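Minor fimbrium subunit Mfa5 (Porphyromonas gingivalis ATCC 33277, PDB 6TO1) serves as an accessory subunit of the minor (type V) fimbriae, surface pili that mediate biofilm formation and adhesion to host cells and other oral bacteria. Local coordinates at residues 265-270 against 295-300; 278-281 against 286-289; 328-331 against 337-340. All coordinates share one frame; numbering follows the deposited sequence.

Contact 1: 265-270 against 295-300; sequences LVIQGA and SKVGRR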
# COMPACT_ATOMS: atom_id res chain seq x y z
N LEU A 265 -33.75 -27.79 -21.63
CA LEU A 265 -33.46 -28.99 -20.87
C LEU A 265 -34.64 -29.41 -20.01
O LEU A 265 -34.94 -30.61 -19.90
CB LEU A 265 -32.24 -28.77 -19.98
CG LEU A 265 -30.90 -28.77 -20.70
CD1 LEU A 265 -29.81 -28.25 -19.75
CD2 LEU A 265 -30.59 -30.16 -21.22
N VAL A 266 -35.28 -28.46 -19.34
CA VAL A 266 -36.36 -28.85 -18.45
C VAL A 266 -37.57 -29.29 -19.25
O VAL A 266 -38.31 -30.19 -18.83
CB VAL A 266 -36.71 -27.73 -17.45
CG1 VAL A 266 -37.54 -26.62 -18.06
CG2 VAL A 266 -37.44 -28.31 -16.29
N ILE A 267 -37.79 -28.68 -20.41
CA ILE A 267 -38.93 -29.09 -21.24
C ILE A 267 -38.70 -30.49 -21.77
O ILE A 267 -39.55 -31.37 -21.63
CB ILE A 267 -39.17 -28.07 -22.37
CG1 ILE A 267 -39.72 -26.77 -21.77
CG2 ILE A 267 -40.14 -28.63 -23.42
CD1 ILE A 267 -39.79 -25.60 -22.76
N GLN A 268 -37.53 -30.73 -22.38
CA GLN A 268 -37.23 -32.07 -22.86
C GLN A 268 -37.25 -33.07 -21.72
O GLN A 268 -37.72 -34.20 -21.89
CB GLN A 268 -35.87 -32.12 -23.56
CG GLN A 268 -35.56 -33.47 -24.18
CD GLN A 268 -36.44 -33.77 -25.39
OE1 GLN A 268 -36.30 -33.15 -26.43
NE2 GLN A 268 -37.37 -34.69 -25.23
N GLY A 269 -36.73 -32.69 -20.55
CA GLY A 269 -36.69 -33.62 -19.44
C GLY A 269 -38.08 -34.00 -18.99
O GLY A 269 -38.36 -35.17 -18.72
N ALA A 270 -38.98 -33.02 -18.95
CA ALA A 270 -40.34 -33.28 -18.52
C ALA A 270 -41.13 -34.03 -19.57
O ALA A 270 -42.10 -34.70 -19.23
CB ALA A 270 -41.05 -31.96 -18.17
N SER A 295 -44.80 -26.09 -24.93
CA SER A 295 -45.13 -25.50 -23.63
C SER A 295 -44.20 -24.35 -23.27
O SER A 295 -43.12 -24.16 -23.83
CB SER A 295 -45.05 -26.58 -22.55
OG SER A 295 -46.05 -27.56 -22.75
N LYS A 296 -44.63 -23.57 -22.27
CA LYS A 296 -43.96 -22.36 -21.86
C LYS A 296 -43.57 -22.51 -20.39
O LYS A 296 -44.35 -23.04 -19.59
CB LYS A 296 -44.84 -21.13 -22.07
CG LYS A 296 -45.42 -21.01 -23.49
CD LYS A 296 -44.37 -20.66 -24.53
CE LYS A 296 -45.06 -20.28 -25.86
NZ LYS A 296 -44.08 -19.97 -26.93
N VAL A 297 -42.37 -22.07 -20.06
CA VAL A 297 -41.86 -22.16 -18.70
C VAL A 297 -41.48 -20.78 -18.20
O VAL A 297 -41.27 -19.84 -18.98
CB VAL A 297 -40.66 -23.13 -18.59
CG1 VAL A 297 -41.10 -24.53 -19.07
CG2 VAL A 297 -39.46 -22.64 -19.39
N GLY A 298 -41.38 -20.66 -16.88
CA GLY A 298 -41.15 -19.35 -16.30
C GLY A 298 -39.88 -18.71 -16.83
O GLY A 298 -38.85 -19.37 -17.02
N ARG A 299 -39.95 -17.40 -17.08
CA ARG A 299 -38.79 -16.65 -17.53
C ARG A 299 -37.75 -16.52 -16.41
O ARG A 299 -38.03 -16.74 -15.23
CB ARG A 299 -39.21 -15.26 -17.99
CG ARG A 299 -39.97 -15.28 -19.31
CD ARG A 299 -40.43 -13.90 -19.73
NE ARG A 299 -40.73 -13.86 -21.15
CZ ARG A 299 -39.81 -13.70 -22.11
NH1 ARG A 299 -38.52 -13.59 -21.81
NH2 ARG A 299 -40.20 -13.68 -23.38
N ARG A 300 -36.53 -16.13 -16.81
CA ARG A 300 -35.50 -15.82 -15.83
C ARG A 300 -35.11 -14.34 -15.86
O ARG A 300 -34.14 -13.96 -15.22
CB ARG A 300 -34.25 -16.70 -16.02
CG ARG A 300 -33.66 -16.70 -17.40
CD ARG A 300 -32.35 -17.51 -17.38
NE ARG A 300 -31.74 -17.60 -18.70
CZ ARG A 300 -31.85 -18.65 -19.51
NH1 ARG A 300 -32.54 -19.72 -19.15
NH2 ARG A 300 -31.27 -18.60 -20.71

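Contact 2: 278-281 against 286-289; sequences VSNN and LTPN. With CA (calcium ion), chain F.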
# COMPACT_ATOMS: atom_id res chain seq x y z
N VAL A 278 -42.94 -32.66 -13.04
CA VAL A 278 -44.11 -31.78 -13.01
C VAL A 278 -44.89 -32.01 -11.73
O VAL A 278 -45.34 -33.13 -11.45
CB VAL A 278 -45.00 -32.01 -14.24
CG1 VAL A 278 -46.17 -31.07 -14.20
CG2 VAL A 278 -44.21 -31.82 -15.51
N SER A 279 -45.09 -30.92 -10.98
CA SER A 279 -45.93 -30.87 -9.79
C SER A 279 -47.16 -31.76 -9.90
O SER A 279 -48.08 -31.48 -10.67
CB SER A 279 -46.40 -29.43 -9.55
OG SER A 279 -47.15 -28.97 -10.66
N ASN A 280 -47.19 -32.81 -9.07
CA ASN A 280 -48.39 -33.63 -8.94
C ASN A 280 -48.37 -34.36 -7.60
O ASN A 280 -47.35 -34.93 -7.22
CB ASN A 280 -48.47 -34.65 -10.05
CG ASN A 280 -49.68 -35.58 -9.87
OD1 ASN A 280 -50.80 -35.11 -9.65
ND2 ASN A 280 -49.44 -36.89 -9.91
N ASN A 281 -49.51 -34.35 -6.90
CA ASN A 281 -49.67 -35.16 -5.70
C ASN A 281 -50.22 -36.52 -6.12
O ASN A 281 -51.38 -36.60 -6.52
CB ASN A 281 -50.63 -34.50 -4.71
CG ASN A 281 -50.65 -35.21 -3.36
OD1 ASN A 281 -50.38 -36.41 -3.27
ND2 ASN A 281 -50.95 -34.46 -2.31
N LEU A 286 -56.56 -35.28 -8.77
CA LEU A 286 -56.22 -34.13 -9.60
C LEU A 286 -54.87 -34.35 -10.26
O LEU A 286 -53.91 -34.79 -9.62
CB LEU A 286 -56.23 -32.87 -8.73
CG LEU A 286 -55.76 -31.55 -9.36
CD1 LEU A 286 -56.69 -31.10 -10.49
CD2 LEU A 286 -55.66 -30.49 -8.28
N THR A 287 -54.80 -34.08 -11.55
CA THR A 287 -53.53 -34.21 -12.23
C THR A 287 -53.29 -33.00 -13.11
O THR A 287 -54.24 -32.39 -13.63
CB THR A 287 -53.46 -35.48 -13.09
OG1 THR A 287 -54.50 -35.45 -14.08
CG2 THR A 287 -53.64 -36.71 -12.21
N PRO A 288 -52.04 -32.59 -13.25
CA PRO A 288 -51.73 -31.48 -14.15
C PRO A 288 -51.83 -31.93 -15.60
O PRO A 288 -51.81 -33.11 -15.91
CB PRO A 288 -50.28 -31.13 -13.78
CG PRO A 288 -49.70 -32.44 -13.36
CD PRO A 288 -50.83 -33.20 -12.67
N ASN A 289 -51.97 -30.96 -16.50
CA ASN A 289 -51.60 -31.18 -17.88
C ASN A 289 -50.07 -31.22 -17.99
O ASN A 289 -49.38 -30.46 -17.31
CB ASN A 289 -52.16 -30.08 -18.77
CG ASN A 289 -53.64 -30.27 -19.01
OD1 ASN A 289 -54.05 -31.14 -19.75
ND2 ASN A 289 -54.45 -29.44 -18.38
CA CA F . -52.86 -35.73 -7.88

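Contact 3: 328-331 against 337-340; sequences EPRF and YYFP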
# COMPACT_ATOMS: atom_id res chain seq x y z
N GLU A 328 -49.34 -24.16 -13.95
CA GLU A 328 -50.18 -22.98 -13.73
C GLU A 328 -51.51 -23.24 -14.44
O GLU A 328 -51.63 -23.02 -15.66
CB GLU A 328 -49.50 -21.72 -14.27
CG GLU A 328 -50.34 -20.45 -14.21
CD GLU A 328 -51.04 -20.25 -12.87
OE1 GLU A 328 -50.46 -19.61 -11.96
OE2 GLU A 328 -52.17 -20.76 -12.73
N PRO A 329 -52.52 -23.75 -13.74
CA PRO A 329 -53.76 -24.16 -14.43
C PRO A 329 -54.61 -23.00 -14.92
O PRO A 329 -55.58 -23.23 -15.68
CB PRO A 329 -54.50 -24.97 -13.35
CG PRO A 329 -54.04 -24.36 -12.05
CD PRO A 329 -52.55 -24.07 -12.29
N ARG A 330 -54.29 -21.77 -14.56
CA ARG A 330 -55.09 -20.65 -15.04
C ARG A 330 -54.79 -20.28 -16.48
O ARG A 330 -55.50 -19.45 -17.04
CB ARG A 330 -54.88 -19.42 -14.16
CG ARG A 330 -55.43 -19.63 -12.77
CD ARG A 330 -55.12 -18.48 -11.88
NE ARG A 330 -53.73 -18.55 -11.44
CZ ARG A 330 -53.19 -17.70 -10.59
NH1 ARG A 330 -53.90 -16.70 -10.10
NH2 ARG A 330 -51.93 -17.85 -10.24
N PHE A 331 -53.78 -20.89 -17.09
CA PHE A 331 -53.43 -20.59 -18.46
C PHE A 331 -53.68 -21.81 -19.33
O PHE A 331 -53.59 -22.94 -18.86
CB PHE A 331 -51.97 -20.14 -18.62
CG PHE A 331 -51.68 -18.84 -17.92
CD1 PHE A 331 -52.58 -17.78 -17.98
CD2 PHE A 331 -50.52 -18.68 -17.20
CE1 PHE A 331 -52.32 -16.59 -17.31
CE2 PHE A 331 -50.25 -17.48 -16.52
CZ PHE A 331 -51.13 -16.45 -16.58
N TYR A 337 -45.78 -23.33 -17.04
CA TYR A 337 -45.21 -23.94 -15.85
C TYR A 337 -44.22 -22.98 -15.22
O TYR A 337 -43.35 -22.46 -15.93
CB TYR A 337 -44.48 -25.25 -16.16
CG TYR A 337 -45.36 -26.25 -16.84
CD1 TYR A 337 -46.04 -27.21 -16.11
CD2 TYR A 337 -45.56 -26.18 -18.20
CE1 TYR A 337 -46.89 -28.10 -16.72
CE2 TYR A 337 -46.41 -27.06 -18.83
CZ TYR A 337 -47.07 -28.01 -18.08
OH TYR A 337 -47.92 -28.89 -18.74
N TYR A 338 -44.35 -22.74 -13.91
CA TYR A 338 -43.28 -22.06 -13.19
C TYR A 338 -42.05 -22.97 -13.19
O TYR A 338 -42.16 -24.20 -13.12
CB TYR A 338 -43.73 -21.71 -11.77
CG TYR A 338 -44.93 -20.77 -11.75
CD1 TYR A 338 -44.77 -19.39 -11.89
CD2 TYR A 338 -46.22 -21.27 -11.61
CE1 TYR A 338 -45.87 -18.54 -11.91
CE2 TYR A 338 -47.32 -20.43 -11.58
CZ TYR A 338 -47.15 -19.08 -11.76
OH TYR A 338 -48.24 -18.24 -11.75
N PHE A 339 -40.88 -22.36 -13.29
CA PHE A 339 -39.60 -23.03 -13.49
C PHE A 339 -38.65 -22.51 -12.43
O PHE A 339 -37.93 -21.52 -12.65
CB PHE A 339 -39.13 -22.76 -14.92
CG PHE A 339 -37.82 -23.42 -15.29
CD1 PHE A 339 -37.35 -24.54 -14.62
CD2 PHE A 339 -37.09 -22.91 -16.34
CE1 PHE A 339 -36.15 -25.12 -14.98
CE2 PHE A 339 -35.90 -23.48 -16.72
CZ PHE A 339 -35.42 -24.59 -16.04
N PRO A 340 -38.63 -23.13 -11.25
CA PRO A 340 -37.81 -22.57 -10.16
C PRO A 340 -36.34 -22.38 -10.47
O PRO A 340 -35.74 -21.44 -9.94
CB PRO A 340 -38.04 -23.57 -9.01
CG PRO A 340 -39.48 -23.92 -9.17
CD PRO A 340 -39.66 -24.05 -10.70

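Contact 1: 265-270 against 295-300
I267 and V297 make the centre of this contact, in which one side of helix 262-272 rests on the short strand 296-298. The isoleucine approaches with its longer branch: CG1 lies 3.8 Å from V297 CG1, and the terminal I267 CD1 stops 4.1 Å from that same methyl. The two side chains cross obliquely, so the valine methyl sits against the CG1-CD1 limb. The first torsion of I267 explains this choice of branch, for at chi1 -71° CG1 stands opposite the carbonyl carbon and is carried toward the strand, while CG2 takes the place anti to the backbone N. With chi2 at 171° the limb is extended, and CD1 reaches the backbone of the preceding loop, 3.8 Å from S295 O.

V297 answers with one methyl, CG1, which points to the helix and also receives V266, whose CG1 is 4.2 Å from V297 CG1. The valine thus faces two consecutive helical residues, more closely the second. S295 contributes backbone here; its hydroxyl is bonded to P334 O and T292 N.

Helix and strand both lie between neighbouring strands 227-234 and 357-362 of the main six-stranded sheet, consistent with a long insertion in the von Willebrand factor A domain; strand 296-298 is an inner member of a separate small mixed sheet. V266 also packs on L370 of helix 369-378 and on F339, and V297 on I263, which continues the apolar layer. K296 and V297 pair through their backbones with Y337 and I253 of the adjacent strands, and G298 O takes a bond from N342 ND2. All four touching residues are buried, and what joins helix to strand is mostly dispersion between branched aliphatic groups, with shape rather than directional bonding setting the fit.

Contact 2: 278-281 against 286-289
V278 and P288 meet at the inner end of a calcium-binding loop, in which two irregular segments between helix 274-277 and strand 296-298 are drawn together around the metal. V278, the first residue to leave helical backbone angles, places CG1 3.9 Å from P288 CG, the two side chains sliding past each other in opposite directions. A chi1 of -178° brings this branch, anti to the backbone N, to the proline.

At S279 the backbone does the touching: its carbonyl O lies 3.3 Å from P288 CG. That oxygen is buried and has no polar partner in the model, so the proline ring lies against a carbonyl left without a hydrogen bond. The S279 hydroxyl turns instead to the backbone N of Y327.

N280 is the residue that spans both chemistries. Its CB packs near the proline ring, which its side chain crosses at about a right angle, and its amide oxygen joins the metal shell. The extended first torsion, 176°, sends CG away from the backbone N and toward the 286-289 segment. OD1 thereby comes within 3.1 Å of L286 O, a close approach of two oxygens that is explained by their shared calcium ion, whose positive charge probably offsets their repulsion.

N281 ligates through its backbone, while its side-chain OD1 bonds to S283 N. T284 and D319 complete the site, and the D319 carboxylate brings a negative charge to it. Calcium is held closely by N281 O and L286 O, each at 2.2 Å, and more distantly by N280 OD1, at 2.8 Å.

Contact 3: 328-331 against 337-340
E328 and Y338 are joined by a short hydrogen bond, Y338 OH donating to E328 OE1 over 2.6 Å. The carboxylate oxygen lies at the edge of the tyrosine ring, in its plane, and accepts through the anti lone pair, while the two flat groups are turned 74° apart. The aliphatic part of the glutamate follows the ring closely, with E328 CB 3.7 Å from Y338 CE2. CG stands anti to the backbone N (chi1 175°), and the bend at chi2, 46°, folds the carboxylate back toward R330.

The glutamate opens a type I beta turn that runs to F331 and begins the loop between antiparallel strands 326-327 and 336-338. Inside the turn R330 grips the carboxylate side-on in a salt bridge: NH2 lies 2.9 Å from E328 OE1 and NE 3.0 Å from E328 OE2. OE2 lies in the guanidinium plane, but NE stands above the carboxylate plane. The backbone R330 N also bonds to E328 OE2, so each oxygen accepts two bonds, which together restrain carboxylate rotation.

Whereas E328 and Y338 are buried, R330 lies on the exposed side and barely reaches the strand, its NH2 an unbonded 4.0 Å from Y338 OH. On the packed side, F252 meets the Y338 ring edge-to-face, and V247 and I316 also touch it. Backbone closure of the turn is looser, F331 N to E328 O being a weak bond of 3.3 Å.

Contacts 1 and 3 share the small mixed sheet, since strands 296-298 and 336-338 are neighbours in it and K296 O probably bonds to Y337 N at 2.9 Å. Contact 1 packs helix 262-272 against this sheet almost wholly through aliphatic groups; contact 3 ties the turn after edge strand 326-327 to strand 336-338 through a buried carboxylate. Contact 2 is more peripheral and only partly buried, and it trades hydrogen bonds for metal coordination. It still reaches both others: V278 CG2 packs 4.1 Å from A270 CB on the helix of contact 1, and N289 O probably bonds to Y337 OH of contact 3.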